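Local coordinates for Card1 endonuclease domain-containing protein (Vibrio cholerae, PDB 1XMX), which is of unknown function but carries a Card1-like endonuclease domain of the PDDEXK clan and may bind nucleic acid, as its family is thought to, at residues A[79-93]-A[104-117]. Residues are numbered along the deposited sequence; the frame is centred on the assembly and turned at random.
Sequences AETLKARGEEVKFNA and AYEVFRSYHWPIFV
Strands 88-92 and 115-118, the parallel pair of a beta-alpha-beta unit whose crossover helix 98-110 packs on the sheet, match F91 with I115 and N92 with F116; three backbone hydrogen bonds join them, F91 N to P114 O (2.9 Å), F116 N to F91 O and A93 N to F116 O. On the helix-covered face, F91 takes the edge of F108 in a T-shaped pair, planes 66° apart, with F108 CD2 3.4 Å from F91 CG, while A104 CB meets F91 CZ at the far end of the ring. The other face of the sheet carries N92 and F116. F116 CG sits between its backbone N and carbonyl carbon (chi1 69°), which lays the ring over N92, whose CA makes a CH-pi contact 3.9 Å from the ring centroid; N92 OD1 hydrogen-bonds S94 OG and ND2 the carbonyl O of R16. In the loop before strand 115-118, W113 lies between V89 CB over one face of its indole and Y111 CB over the other. Its outer rim slots against helix 68-85, where A79 O lies 3.3 Å from W113 CH2, and a water links W113 NE1 to E87 O. Y111 lies against A79 CB and K83 CB, and its OH donates to E80 OE1 at 2.8 Å, approaching from above the carboxylate plane.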
loop_
_atom_site.group_PDB
_atom_site.type_symbol
_atom_site.label_atom_id
_atom_site.label_comp_id
_atom_site.label_asym_id
_atom_site.label_seq_id
_atom_site.Cartn_x
_atom_site.Cartn_y
_atom_site.Cartn_z
ATOM N N ALA A 79 3.829 -35.979 -0.570
ATOM C CA ALA A 79 2.515 -36.276 -0.027
ATOM C C ALA A 79 2.601 -37.539 0.848
ATOM O O ALA A 79 1.965 -37.625 1.911
ATOM C CB ALA A 79 1.500 -36.462 -1.151
ATOM N N GLU A 80 3.406 -38.506 0.398
ATOM C CA GLU A 80 3.435 -39.825 1.006
ATOM C C GLU A 80 4.133 -39.694 2.387
ATOM O O GLU A 80 3.696 -40.252 3.364
ATOM C CB GLU A 80 4.104 -40.832 0.047
ATOM C CG GLU A 80 3.808 -42.302 0.277
ATOM C CD GLU A 80 2.390 -42.828 -0.185
ATOM O OE1 GLU A 80 1.353 -42.550 0.480
ATOM O OE2 GLU A 80 2.331 -43.609 -1.174
ATOM N N THR A 81 5.187 -38.899 2.463
ATOM C CA THR A 81 5.818 -38.581 3.730
ATOM C C THR A 81 4.827 -37.851 4.668
ATOM O O THR A 81 4.830 -38.068 5.872
ATOM C CB THR A 81 7.061 -37.650 3.518
ATOM O OG1 THR A 81 7.957 -38.208 2.547
ATOM C CG2 THR A 81 7.812 -37.451 4.816
ATOM N N LEU A 82 3.991 -36.971 4.125
ATOM C CA LEU A 82 3.073 -36.234 4.970
ATOM C C LEU A 82 1.999 -37.189 5.441
ATOM O O LEU A 82 1.633 -37.177 6.592
ATOM C CB LEU A 82 2.402 -35.090 4.205
ATOM C CG LEU A 82 3.342 -33.966 3.788
ATOM C CD1 LEU A 82 2.559 -32.901 2.996
ATOM C CD2 LEU A 82 4.107 -33.408 5.047
ATOM N N LYS A 83 1.480 -38.000 4.529
ATOM C CA LYS A 83 0.488 -38.977 4.882
ATOM C C LYS A 83 1.015 -39.927 5.970
ATOM O O LYS A 83 0.275 -40.247 6.911
ATOM C CB LYS A 83 0.038 -39.780 3.662
ATOM C CG LYS A 83 -1.020 -40.801 4.000
ATOM C CD LYS A 83 -2.320 -40.078 4.413
ATOM C CE LYS A 83 -3.432 -41.089 4.793
ATOM N NZ LYS A 83 -3.565 -42.125 3.694
ATOM N N ALA A 84 2.284 -40.347 5.861
ATOM C CA ALA A 84 2.829 -41.352 6.815
ATOM C C ALA A 84 2.888 -40.784 8.222
ATOM O O ALA A 84 2.767 -41.503 9.187
ATOM C CB ALA A 84 4.220 -41.879 6.368
ATOM N N ARG A 85 3.033 -39.469 8.329
ATOM C CA ARG A 85 3.050 -38.813 9.634
ATOM C C ARG A 85 1.679 -38.482 10.218
ATOM O O ARG A 85 1.589 -38.109 11.361
ATOM C CB ARG A 85 3.787 -37.505 9.521
ATOM C CG ARG A 85 5.241 -37.651 9.240
ATOM C CD ARG A 85 5.882 -36.292 9.542
ATOM N NE ARG A 85 7.000 -36.015 8.663
ATOM C CZ ARG A 85 7.126 -34.933 7.906
ATOM N NH1 ARG A 85 6.203 -33.963 7.915
ATOM N NH2 ARG A 85 8.214 -34.822 7.142
ATOM N N GLY A 86 0.615 -38.585 9.443
ATOM C CA GLY A 86 -0.701 -38.168 9.912
ATOM C C GLY A 86 -0.845 -36.652 9.811
ATOM O O GLY A 86 -1.639 -36.052 10.531
ATOM N N GLU A 87 -0.063 -36.017 8.946
ATOM C CA GLU A 87 -0.199 -34.575 8.758
ATOM C C GLU A 87 -1.622 -34.244 8.253
ATOM O O GLU A 87 -2.152 -34.883 7.352
ATOM C CB GLU A 87 0.820 -34.042 7.734
ATOM C CG GLU A 87 2.307 -33.979 8.163
ATOM C CD GLU A 87 2.498 -33.276 9.486
ATOM O OE1 GLU A 87 1.851 -32.219 9.697
ATOM O OE2 GLU A 87 3.259 -33.802 10.337
ATOM N N GLU A 88 -2.247 -33.233 8.822
ATOM C CA GLU A 88 -3.552 -32.848 8.329
ATOM C C GLU A 88 -3.423 -31.715 7.312
ATOM O O GLU A 88 -3.493 -30.524 7.669
ATOM C CB GLU A 88 -4.473 -32.564 9.516
ATOM C CG GLU A 88 -4.685 -33.879 10.331
ATOM C CD GLU A 88 -5.090 -33.629 11.759
ATOM O OE1 GLU A 88 -5.244 -32.432 12.094
ATOM O OE2 GLU A 88 -5.244 -34.608 12.554
ATOM N N VAL A 89 -3.163 -32.114 6.060
ATOM C CA VAL A 89 -2.814 -31.203 4.999
ATOM C C VAL A 89 -4.005 -30.423 4.451
ATOM O O VAL A 89 -5.096 -30.962 4.265
ATOM C CB VAL A 89 -2.066 -31.905 3.840
ATOM C CG1 VAL A 89 -1.728 -30.915 2.712
ATOM C CG2 VAL A 89 -0.798 -32.510 4.381
ATOM N N LYS A 90 -3.782 -29.141 4.213
ATOM C CA LYS A 90 -4.726 -28.339 3.474
ATOM C C LYS A 90 -3.942 -27.653 2.374
ATOM O O LYS A 90 -2.890 -27.020 2.615
ATOM C CB LYS A 90 -5.429 -27.296 4.367
ATOM C CG LYS A 90 -6.336 -27.885 5.392
ATOM C CD LYS A 90 -7.396 -26.839 5.782
ATOM C CE LYS A 90 -7.857 -27.062 7.211
ATOM N NZ LYS A 90 -9.151 -26.402 7.715
ATOM N N PHE A 91 -4.467 -27.775 1.170
ATOM C CA PHE A 91 -3.772 -27.290 0.008
ATOM C C PHE A 91 -4.393 -25.916 -0.344
ATOM O O PHE A 91 -5.596 -25.795 -0.639
ATOM C CB PHE A 91 -3.858 -28.282 -1.158
ATOM C CG PHE A 91 -3.219 -27.764 -2.474
ATOM C CD1 PHE A 91 -2.019 -27.025 -2.464
ATOM C CD2 PHE A 91 -3.811 -28.054 -3.709
ATOM C CE1 PHE A 91 -1.446 -26.563 -3.692
ATOM C CE2 PHE A 91 -3.264 -27.626 -4.894
ATOM C CZ PHE A 91 -2.062 -26.883 -4.900
ATOM N N ASN A 92 -3.557 -24.905 -0.239
ATOM C CA ASN A 92 -3.891 -23.582 -0.681
ATOM C C ASN A 92 -3.492 -23.461 -2.172
ATOM O O ASN A 92 -2.306 -23.378 -2.512
ATOM C CB ASN A 92 -3.127 -22.553 0.138
ATOM C CG ASN A 92 -3.484 -21.094 -0.249
ATOM O OD1 ASN A 92 -3.947 -20.825 -1.393
ATOM N ND2 ASN A 92 -3.233 -20.147 0.679
ATOM N N ALA A 93 -4.489 -23.507 -3.030
ATOM C CA ALA A 93 -4.314 -23.468 -4.458
ATOM C C ALA A 93 -4.447 -22.049 -5.014
ATOM O O ALA A 93 -4.759 -21.889 -6.197
ATOM C CB ALA A 93 -5.407 -24.366 -5.116
ATOM N N ALA A 104 0.086 -30.520 -8.502
ATOM C CA ALA A 104 -0.146 -30.595 -7.068
ATOM C C ALA A 104 -1.599 -30.908 -6.748
ATOM O O ALA A 104 -1.852 -31.684 -5.838
ATOM C CB ALA A 104 0.259 -29.314 -6.387
ATOM N N TYR A 105 -2.545 -30.266 -7.448
ATOM C CA TYR A 105 -3.980 -30.567 -7.242
ATOM C C TYR A 105 -4.307 -32.080 -7.385
ATOM O O TYR A 105 -5.059 -32.679 -6.527
ATOM C CB TYR A 105 -4.875 -29.745 -8.187
ATOM C CG TYR A 105 -6.383 -29.922 -7.925
ATOM C CD1 TYR A 105 -7.117 -30.975 -8.482
ATOM C CD2 TYR A 105 -7.059 -29.047 -7.090
ATOM C CE1 TYR A 105 -8.514 -31.139 -8.203
ATOM C CE2 TYR A 105 -8.425 -29.205 -6.831
ATOM C CZ TYR A 105 -9.139 -30.242 -7.385
ATOM O OH TYR A 105 -10.514 -30.336 -7.069
ATOM N N GLU A 106 -3.774 -32.696 -8.451
ATOM C CA GLU A 106 -4.052 -34.132 -8.710
ATOM C C GLU A 106 -3.550 -34.968 -7.523
ATOM O O GLU A 106 -4.255 -35.831 -7.013
ATOM C CB GLU A 106 -3.404 -34.629 -10.008
ATOM C CG GLU A 106 -3.760 -36.096 -10.358
ATOM C CD GLU A 106 -2.836 -36.734 -11.426
ATOM O OE1 GLU A 106 -1.592 -36.667 -11.248
ATOM O OE2 GLU A 106 -3.333 -37.324 -12.436
ATOM N N VAL A 107 -2.315 -34.711 -7.108
ATOM C CA VAL A 107 -1.711 -35.474 -6.031
ATOM C C VAL A 107 -2.518 -35.292 -4.729
ATOM O O VAL A 107 -2.963 -36.258 -4.102
ATOM C CB VAL A 107 -0.216 -35.081 -5.794
ATOM C CG1 VAL A 107 0.330 -35.860 -4.619
ATOM C CG2 VAL A 107 0.620 -35.343 -7.061
ATOM N N PHE A 108 -2.739 -34.045 -4.346
ATOM C CA PHE A 108 -3.393 -33.787 -3.051
ATOM C C PHE A 108 -4.868 -34.240 -3.034
ATOM O O PHE A 108 -5.365 -34.758 -2.022
ATOM C CB PHE A 108 -3.247 -32.312 -2.656
ATOM C CG PHE A 108 -1.816 -31.899 -2.439
ATOM C CD1 PHE A 108 -0.895 -32.797 -1.927
ATOM C CD2 PHE A 108 -1.399 -30.618 -2.687
ATOM C CE1 PHE A 108 0.435 -32.397 -1.700
ATOM C CE2 PHE A 108 -0.089 -30.221 -2.453
ATOM C CZ PHE A 108 0.820 -31.100 -1.954
ATOM N N ARG A 109 -5.556 -34.048 -4.147
ATOM C CA ARG A 109 -6.916 -34.514 -4.246
ATOM C C ARG A 109 -7.019 -36.064 -4.058
ATOM O O ARG A 109 -7.949 -36.567 -3.412
ATOM C CB ARG A 109 -7.553 -34.038 -5.561
ATOM C CG ARG A 109 -8.915 -34.615 -5.804
ATOM C CD ARG A 109 -9.962 -34.041 -4.820
ATOM N NE ARG A 109 -11.285 -34.564 -5.163
ATOM C CZ ARG A 109 -11.717 -35.772 -4.846
ATOM N NH1 ARG A 109 -10.953 -36.606 -4.154
ATOM N NH2 ARG A 109 -12.903 -36.149 -5.242
ATOM N N SER A 110 -6.039 -36.813 -4.545
ATOM C CA SER A 110 -6.088 -38.271 -4.371
ATOM C C SER A 110 -5.935 -38.725 -2.920
ATOM O O SER A 110 -6.389 -39.784 -2.566
ATOM C CB SER A 110 -5.076 -39.005 -5.247
ATOM O OG SER A 110 -3.774 -38.721 -4.806
ATOM N N TYR A 111 -5.296 -37.901 -2.102
ATOM C CA TYR A 111 -5.181 -38.101 -0.671
ATOM C C TYR A 111 -6.396 -37.577 0.104
ATOM O O TYR A 111 -6.428 -37.654 1.329
ATOM C CB TYR A 111 -3.905 -37.405 -0.179
ATOM C CG TYR A 111 -2.651 -38.201 -0.494
ATOM C CD1 TYR A 111 -2.215 -39.190 0.378
ATOM C CD2 TYR A 111 -1.937 -38.001 -1.685
ATOM C CE1 TYR A 111 -1.092 -39.943 0.109
ATOM C CE2 TYR A 111 -0.813 -38.758 -1.968
ATOM C CZ TYR A 111 -0.401 -39.733 -1.043
ATOM O OH TYR A 111 0.698 -40.517 -1.272
ATOM N N HIS A 112 -7.390 -37.023 -0.582
ATOM C CA HIS A 112 -8.566 -36.496 0.123
ATOM C C HIS A 112 -8.257 -35.329 1.066
ATOM O O HIS A 112 -8.974 -35.109 2.042
ATOM C CB HIS A 112 -9.263 -37.609 0.911
ATOM C CG HIS A 112 -9.742 -38.716 0.042
ATOM N ND1 HIS A 112 -10.215 -38.487 -1.233
ATOM C CD2 HIS A 112 -9.767 -40.059 0.223
ATOM C CE1 HIS A 112 -10.533 -39.644 -1.795
ATOM N NE2 HIS A 112 -10.273 -40.612 -0.933
ATOM N N TRP A 113 -7.200 -34.578 0.773
ATOM C CA TRP A 113 -6.875 -33.454 1.597
ATOM C C TRP A 113 -7.666 -32.281 1.071
ATOM O O TRP A 113 -7.881 -32.195 -0.117
ATOM C CB TRP A 113 -5.382 -33.172 1.540
ATOM C CG TRP A 113 -4.603 -34.158 2.347
ATOM C CD1 TRP A 113 -5.011 -34.804 3.517
ATOM C CD2 TRP A 113 -3.289 -34.654 2.060
ATOM N NE1 TRP A 113 -4.008 -35.655 3.953
ATOM C CE2 TRP A 113 -2.939 -35.554 3.087
ATOM C CE3 TRP A 113 -2.358 -34.396 1.051
ATOM C CZ2 TRP A 113 -1.714 -36.189 3.118
ATOM C CZ3 TRP A 113 -1.141 -35.066 1.083
ATOM C CH2 TRP A 113 -0.841 -35.944 2.103
ATOM N N PRO A 114 -8.201 -31.441 1.971
ATOM C CA PRO A 114 -8.991 -30.274 1.562
ATOM C C PRO A 114 -8.190 -29.300 0.744
ATOM O O PRO A 114 -6.956 -29.143 0.929
ATOM C CB PRO A 114 -9.470 -29.633 2.884
ATOM C CG PRO A 114 -9.233 -30.676 3.976
ATOM C CD PRO A 114 -8.152 -31.636 3.438
ATOM N N ILE A 115 -8.897 -28.635 -0.167
ATOM C CA ILE A 115 -8.248 -27.715 -1.106
ATOM C C ILE A 115 -9.067 -26.438 -1.180
ATOM O O ILE A 115 -10.283 -26.503 -1.355
ATOM C CB ILE A 115 -8.146 -28.322 -2.561
ATOM C CG1 ILE A 115 -7.310 -29.633 -2.579
ATOM C CG2 ILE A 115 -7.486 -27.294 -3.485
ATOM C CD1 ILE A 115 -7.601 -30.549 -3.777
ATOM N N PHE A 116 -8.420 -25.287 -1.055
ATOM C CA PHE A 116 -9.132 -24.023 -1.114
ATOM C C PHE A 116 -8.349 -23.036 -1.946
ATOM O O PHE A 116 -7.142 -23.237 -2.182
ATOM C CB PHE A 116 -9.354 -23.458 0.296
ATOM C CG PHE A 116 -8.078 -22.991 0.978
ATOM C CD1 PHE A 116 -7.534 -21.728 0.697
ATOM C CD2 PHE A 116 -7.423 -23.795 1.884
ATOM C CE1 PHE A 116 -6.390 -21.265 1.314
ATOM C CE2 PHE A 116 -6.267 -23.336 2.521
ATOM C CZ PHE A 116 -5.760 -22.055 2.260
ATOM N N VAL A 117 -9.049 -21.973 -2.383
ATOM C CA VAL A 117 -8.504 -20.839 -3.123
ATOM C C VAL A 117 -9.060 -19.546 -2.544
ATOM O O VAL A 117 -10.238 -19.460 -2.252
ATOM C CB VAL A 117 -8.855 -20.883 -4.626
ATOM C CG1 VAL A 117 -8.432 -19.584 -5.301
ATOM C CG2 VAL A 117 -8.106 -22.037 -5.343
HETATM O O HOH W 1 -3.347 -37.581 6.514
#